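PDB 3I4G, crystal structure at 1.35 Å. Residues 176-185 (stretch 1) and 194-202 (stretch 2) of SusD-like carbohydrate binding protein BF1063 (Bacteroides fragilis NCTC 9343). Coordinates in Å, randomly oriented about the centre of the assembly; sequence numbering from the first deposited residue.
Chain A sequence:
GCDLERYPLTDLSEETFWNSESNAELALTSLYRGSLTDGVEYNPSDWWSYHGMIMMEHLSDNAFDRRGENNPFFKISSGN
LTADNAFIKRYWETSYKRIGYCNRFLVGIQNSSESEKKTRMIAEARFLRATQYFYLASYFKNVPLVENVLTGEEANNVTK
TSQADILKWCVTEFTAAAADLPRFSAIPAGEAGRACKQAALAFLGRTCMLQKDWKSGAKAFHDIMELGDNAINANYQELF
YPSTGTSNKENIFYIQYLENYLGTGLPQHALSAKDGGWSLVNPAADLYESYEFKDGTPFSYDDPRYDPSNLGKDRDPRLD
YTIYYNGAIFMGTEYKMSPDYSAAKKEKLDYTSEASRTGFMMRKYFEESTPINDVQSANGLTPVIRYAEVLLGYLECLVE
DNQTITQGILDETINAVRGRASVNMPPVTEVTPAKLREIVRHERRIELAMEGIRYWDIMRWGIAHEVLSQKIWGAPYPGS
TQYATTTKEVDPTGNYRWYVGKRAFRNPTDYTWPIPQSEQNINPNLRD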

ATOM      1  N   ALA A 176      15.427  -5.569 -17.461  1.00  9.57           N
ATOM      2  CA  ALA A 176      16.762  -6.137 -17.296  1.00  9.50           C
ATOM      3  C   ALA A 176      16.920  -6.864 -15.975  1.00 11.91           C
ATOM      4  O   ALA A 176      17.530  -7.937 -15.900  1.00 12.80           O
ATOM      5  CB  ALA A 176      17.804  -5.036 -17.431  1.00 11.56           C
ATOM      6  N   ALA A 177      16.377  -6.304 -14.914  1.00  9.75           N
ATOM      7  CA  ALA A 177      16.408  -6.976 -13.622  1.00 10.18           C
ATOM      8  C   ALA A 177      15.632  -8.283 -13.671  1.00 11.05           C
ATOM      9  O   ALA A 177      16.141  -9.328 -13.243  1.00 10.00           O
ATOM     10  CB  ALA A 177      15.870  -6.065 -12.520  1.00 10.04           C
ATOM     11  N   ALA A 178      14.402  -8.269 -14.189  1.00  9.78           N
ATOM     12  CA  ALA A 178      13.627  -9.493 -14.268  1.00 10.27           C
ATOM     13  C   ALA A 178      14.385 -10.610 -14.969  1.00 10.39           C
ATOM     14  O   ALA A 178      14.329 -11.752 -14.511  1.00 11.38           O
ATOM     15  CB  ALA A 178      12.297  -9.241 -14.979  1.00 10.18           C
ATOM     16  N   ALA A 179      15.063 -10.297 -16.076  1.00  9.42           N
ATOM     17  CA  ALA A 179      15.761 -11.306 -16.847  1.00 10.19           C
ATOM     18  C   ALA A 179      16.765 -12.085 -16.018  1.00 11.60           C
ATOM     19  O   ALA A 179      16.978 -13.254 -16.291  1.00 12.17           O
ATOM     20  CB  ALA A 179      16.471 -10.666 -18.023  1.00 10.35           C
ATOM     21  N   ASP A 180      17.387 -11.427 -15.035  1.00  9.06           N
ATOM     22  CA  ASP A 180      18.472 -12.042 -14.248  1.00 10.64           C
ATOM     23  C   ASP A 180      18.129 -12.345 -12.804  1.00 11.83           C
ATOM     24  O   ASP A 180      19.008 -12.694 -12.029  1.00 14.19           O
ATOM     25  CB  ASP A 180      19.734 -11.154 -14.306  1.00 10.56           C
ATOM     26  CG  ASP A 180      20.436 -11.195 -15.658  1.00 12.30           C
ATOM     27  OD1 ASP A 180      20.237 -12.164 -16.440  1.00 16.73           O
ATOM     28  OD2 ASP A 180      21.244 -10.272 -15.912  1.00 12.96           O
ATOM     29  N   LEU A 181      16.852 -12.258 -12.455  1.00  9.17           N
ATOM     30  CA  LEU A 181      16.413 -12.658 -11.131  1.00  9.92           C
ATOM     31  C   LEU A 181      15.816 -14.057 -11.214  1.00  9.68           C
ATOM     32  O   LEU A 181      15.167 -14.393 -12.225  1.00 10.06           O
ATOM     33  CB  LEU A 181      15.359 -11.695 -10.591  1.00  9.30           C
ATOM     34  CG  LEU A 181      15.857 -10.289 -10.236  1.00  9.00           C
ATOM     35  CD1 LEU A 181      14.692  -9.343  -9.954  1.00  9.09           C
ATOM     36  CD2 LEU A 181      16.834 -10.333  -9.051  1.00  9.98           C
ATOM     37  N   PRO A 182      15.985 -14.859 -10.162  1.00  9.83           N
ATOM     38  CA  PRO A 182      15.342 -16.176 -10.187  1.00  9.21           C
ATOM     39  C   PRO A 182      13.837 -16.078 -10.179  1.00  8.26           C
ATOM     40  O   PRO A 182      13.261 -15.180  -9.562  1.00  9.00           O
ATOM     41  CB  PRO A 182      15.842 -16.877  -8.926  1.00 11.25           C
ATOM     42  CG  PRO A 182      16.725 -15.897  -8.199  1.00 15.84           C
ATOM     43  CD  PRO A 182      16.725 -14.587  -8.912  1.00 11.77           C
ATOM     44  N   ARG A 183      13.203 -17.040 -10.826  1.00  7.61           N
ATOM     45  CA  ARG A 183      11.750 -17.143 -10.775  1.00  7.81           C
ATOM     46  C   ARG A 183      11.337 -17.468  -9.362  1.00  8.40           C
ATOM     47  O   ARG A 183      12.073 -18.076  -8.593  1.00  9.10           O
ATOM     48  CB  ARG A 183      11.249 -18.190 -11.774  1.00  9.65           C
ATOM     49  CG  ARG A 183      11.613 -19.602 -11.427  1.00  9.89           C
ATOM     50  CD  ARG A 183      11.329 -20.511 -12.588  1.00 10.15           C
ATOM     51  NE  ARG A 183       9.898 -20.552 -12.895  1.00 11.31           N
ATOM     52  CZ  ARG A 183       9.389 -20.857 -14.083  1.00 12.93           C
ATOM     53  NH1 ARG A 183      10.170 -21.115 -15.130  1.00 15.29           N
ATOM     54  NH2 ARG A 183       8.081 -20.922 -14.226  1.00 12.65           N
ATOM     55  N   PHE A 184      10.104 -17.094  -9.038  1.00  7.49           N
ATOM     56  CA  PHE A 184       9.485 -17.298  -7.720  1.00  7.62           C
ATOM     57  C   PHE A 184       9.616 -18.743  -7.249  1.00  8.73           C
ATOM     58  O   PHE A 184       9.984 -18.998  -6.074  1.00  9.98           O
ATOM     59  CB  PHE A 184       7.991 -16.910  -7.800  1.00  7.77           C
ATOM     60  CG  PHE A 184       7.244 -17.059  -6.499  1.00  8.75           C
ATOM     61  CD1 PHE A 184       6.656 -18.278  -6.162  1.00  9.63           C
ATOM     62  CD2 PHE A 184       7.142 -15.999  -5.594  1.00  9.23           C
ATOM     63  CE1 PHE A 184       5.950 -18.429  -4.982  1.00  9.01           C
ATOM     64  CE2 PHE A 184       6.422 -16.170  -4.409  1.00 10.54           C
ATOM     65  CZ  PHE A 184       5.844 -17.408  -4.107  1.00 11.15           C
ATOM     66  N   SER A 185       9.381 -19.710  -8.142  1.00  8.55           N
ATOM     67  CA  SER A 185       9.431 -21.118  -7.729  1.00  9.93           C
ATOM     68  C   SER A 185      10.832 -21.564  -7.290  1.00 11.82           C
ATOM     69  O   SER A 185      10.968 -22.586  -6.625  1.00 12.70           O
ATOM     70  CB  SER A 185       8.912 -22.031  -8.826  1.00  9.67           C
ATOM     71  OG  SER A 185       9.773 -22.013  -9.919  1.00 11.02           O
TER
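Stretch 2 194-202: RACKQAALA

Stretch 2 enters in extended form, with phi/psi of -71/148 at Arg 194, -72/128 at Ala 195 and -105/171 at Cys 196, and turns helical at Lys 197. Its helix, 197-202, runs nearly antiparallel to helix 176-180: the N-to-C directions differ by 163° (signed crossing angle -163°), and the axes approach to 7.8 Å. Such close packing fits the small side chains at the crossing. Ala 177 CB lies 4.4 Å from Ala 200 CB, whose CA-to-CB bond points toward stretch 1. Ala 178 is covered more fully by stretch 2: its CB is 3.8 Å from Ala 200 CB and 4.0 Å from Leu 201 CD2, and its CA is 4.4 Å from the CA of Lys 197.

The Lys 197 side chain extends to the backbone carbonyls of stretch 1. Its chi1 and chi2 are both t, chi3 and chi4 both m, and this bent chain brings NZ to 2.8 Å from Ala 178 O in a hydrogen bond. A weak one joins NZ to Leu 181 O at 3.3 Å; water 1 also links these two atoms, donating to Leu 181 O (3.0 Å) and accepting from Lys 197 NZ (2.9 Å).

The CA-to-CB bond of Leu 181 (chi1 m, chi2 t) points toward stretch 2, and CD1 lies 3.9 Å from Ala 200 CB, 4.3 Å from Ala 195 CB and 3.6 Å from Cys 196 O. At Pro 182 the backbones join: Lys 197 N donates to Pro 182 O at 2.8 Å, with an N-H...O angle of 165°. Arg 183 packs through its CA and CB, CA lying 4.0 Å from Lys 197 CB, while its side-chain end leads away.

At Phe 184, N donates to Gln 198 OE1 (2.8 Å, 151°). Cys 196 SG lies 4.0 Å from Phe 184 CB and at the ring edge; it also accepts a weak capping bond from Ala 199 N at 3.6 Å.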

ATOM      1  N   ARG A 194      13.753 -11.848  -0.664  1.00  9.09           N
ATOM      2  CA  ARG A 194      14.578 -11.475  -1.843  1.00  8.80           C
ATOM      3  C   ARG A 194      13.697 -11.295  -3.074  1.00 10.38           C
ATOM      4  O   ARG A 194      12.654 -11.962  -3.225  1.00  9.67           O
ATOM      5  CB  ARG A 194      15.637 -12.526  -2.132  1.00  8.74           C
ATOM      6  CG  ARG A 194      16.615 -12.800  -1.006  1.00 15.70           C
ATOM      7  CD  ARG A 194      17.813 -11.916  -0.969  1.00 16.32           C
ATOM      8  NE  ARG A 194      18.759 -12.108  -2.091  1.00 11.21           N
ATOM      9  CZ  ARG A 194      19.734 -13.006  -2.168  1.00 11.80           C
ATOM     10  NH1 ARG A 194      19.886 -13.958  -1.268  1.00 15.25           N
ATOM     11  NH2 ARG A 194      20.514 -13.018  -3.231  1.00 12.65           N
ATOM     12  N   ALA A 195      14.091 -10.388  -3.954  1.00  8.83           N
ATOM     13  CA  ALA A 195      13.341 -10.095  -5.188  1.00  9.93           C
ATOM     14  C   ALA A 195      13.424 -11.202  -6.232  1.00  9.72           C
ATOM     15  O   ALA A 195      14.504 -11.642  -6.565  1.00 10.60           O
ATOM     16  CB  ALA A 195      13.826  -8.774  -5.818  1.00 10.22           C
ATOM     17  N   CYS A 196      12.274 -11.642  -6.721  1.00  9.17           N
ATOM     18  CA  CYS A 196      12.221 -12.600  -7.797  1.00  8.45           C
ATOM     19  C   CYS A 196      11.841 -11.955  -9.136  1.00  8.74           C
ATOM     20  O   CYS A 196      11.449 -10.798  -9.201  1.00  8.53           O
ATOM     21  CB  CYS A 196      11.242 -13.735  -7.465  1.00  8.77           C
ATOM     22  SG  CYS A 196       9.529 -13.285  -7.448  1.00  9.89           S
ATOM     23  N   LYS A 197      11.958 -12.730 -10.199  1.00  8.31           N
ATOM     24  CA  LYS A 197      11.631 -12.304 -11.537  1.00  8.05           C
ATOM     25  C   LYS A 197      10.254 -11.653 -11.575  1.00  8.63           C
ATOM     26  O   LYS A 197      10.054 -10.572 -12.118  1.00  7.96           O
ATOM     27  CB  LYS A 197      11.678 -13.539 -12.462  1.00  8.30           C
ATOM     28  CG  LYS A 197      11.379 -13.270 -13.906  1.00  9.01           C
ATOM     29  CD  LYS A 197      11.484 -14.534 -14.781  1.00 11.10           C
ATOM     30  CE  LYS A 197      12.809 -15.279 -14.691  1.00 12.20           C
ATOM     31  NZ  LYS A 197      13.908 -14.441 -15.263  1.00 14.93           N
ATOM     32  N   GLN A 198       9.278 -12.337 -10.995  1.00  9.17           N
ATOM     33  CA  GLN A 198       7.899 -11.840 -10.967  1.00  8.35           C
ATOM     34  C   GLN A 198       7.737 -10.536 -10.203  1.00  8.39           C
ATOM     35  O   GLN A 198       6.826  -9.758 -10.532  1.00  8.70           O
ATOM     36  CB  GLN A 198       6.968 -12.919 -10.401  1.00  8.79           C
ATOM     37  CG  GLN A 198       6.771 -14.123 -11.321  1.00  8.49           C
ATOM     38  CD  GLN A 198       7.758 -15.258 -11.098  1.00  7.93           C
ATOM     39  OE1 GLN A 198       8.908 -15.063 -10.600  1.00  8.52           O
ATOM     40  NE2 GLN A 198       7.308 -16.483 -11.432  1.00  9.02           N
ATOM     41  N   ALA A 199       8.551 -10.277  -9.180  1.00  8.58           N
ATOM     42  CA  ALA A 199       8.504  -8.975  -8.485  1.00  8.03           C
ATOM     43  C   ALA A 199       8.903  -7.861  -9.443  1.00  8.28           C
ATOM     44  O   ALA A 199       8.234  -6.809  -9.519  1.00  8.51           O
ATOM     45  CB  ALA A 199       9.397  -8.984  -7.227  1.00  9.71           C
ATOM     46  N   ALA A 200       9.986  -8.074 -10.185  1.00  9.00           N
ATOM     47  CA  ALA A 200      10.394  -7.077 -11.166  1.00  8.00           C
ATOM     48  C   ALA A 200       9.351  -6.904 -12.277  1.00  8.55           C
ATOM     49  O   ALA A 200       9.088  -5.786 -12.714  1.00  9.52           O
ATOM     50  CB  ALA A 200      11.807  -7.426 -11.733  1.00  8.57           C
ATOM     51  N   LEU A 201       8.754  -8.006 -12.754  1.00  7.65           N
ATOM     52  CA  LEU A 201       7.711  -7.897 -13.762  1.00  7.47           C
ATOM     53  C   LEU A 201       6.465  -7.161 -13.235  1.00  8.21           C
ATOM     54  O   LEU A 201       5.785  -6.473 -14.016  1.00  8.74           O
ATOM     55  CB  LEU A 201       7.297  -9.284 -14.319  1.00  8.12           C
ATOM     56  CG  LEU A 201       8.334 -10.044 -15.104  1.00  8.77           C
ATOM     57  CD1 LEU A 201       7.908 -11.501 -15.326  1.00  9.94           C
ATOM     58  CD2 LEU A 201       8.549  -9.323 -16.416  1.00 10.87           C
ATOM     59  N   ALA A 202       6.129  -7.303 -11.952  1.00  8.93           N
ATOM     60  CA  ALA A 202       4.966  -6.627 -11.406  1.00  9.79           C
ATOM     61  C   ALA A 202       5.218  -5.134 -11.347  1.00  8.26           C
ATOM     62  O   ALA A 202       4.339  -4.342 -11.674  1.00  8.71           O
ATOM     63  CB  ALA A 202       4.630  -7.175 -10.030  1.00 10.20           C
TER
HETATM   64  O   HOH W   1      16.043 -16.180 -14.423  1.00 27.53           O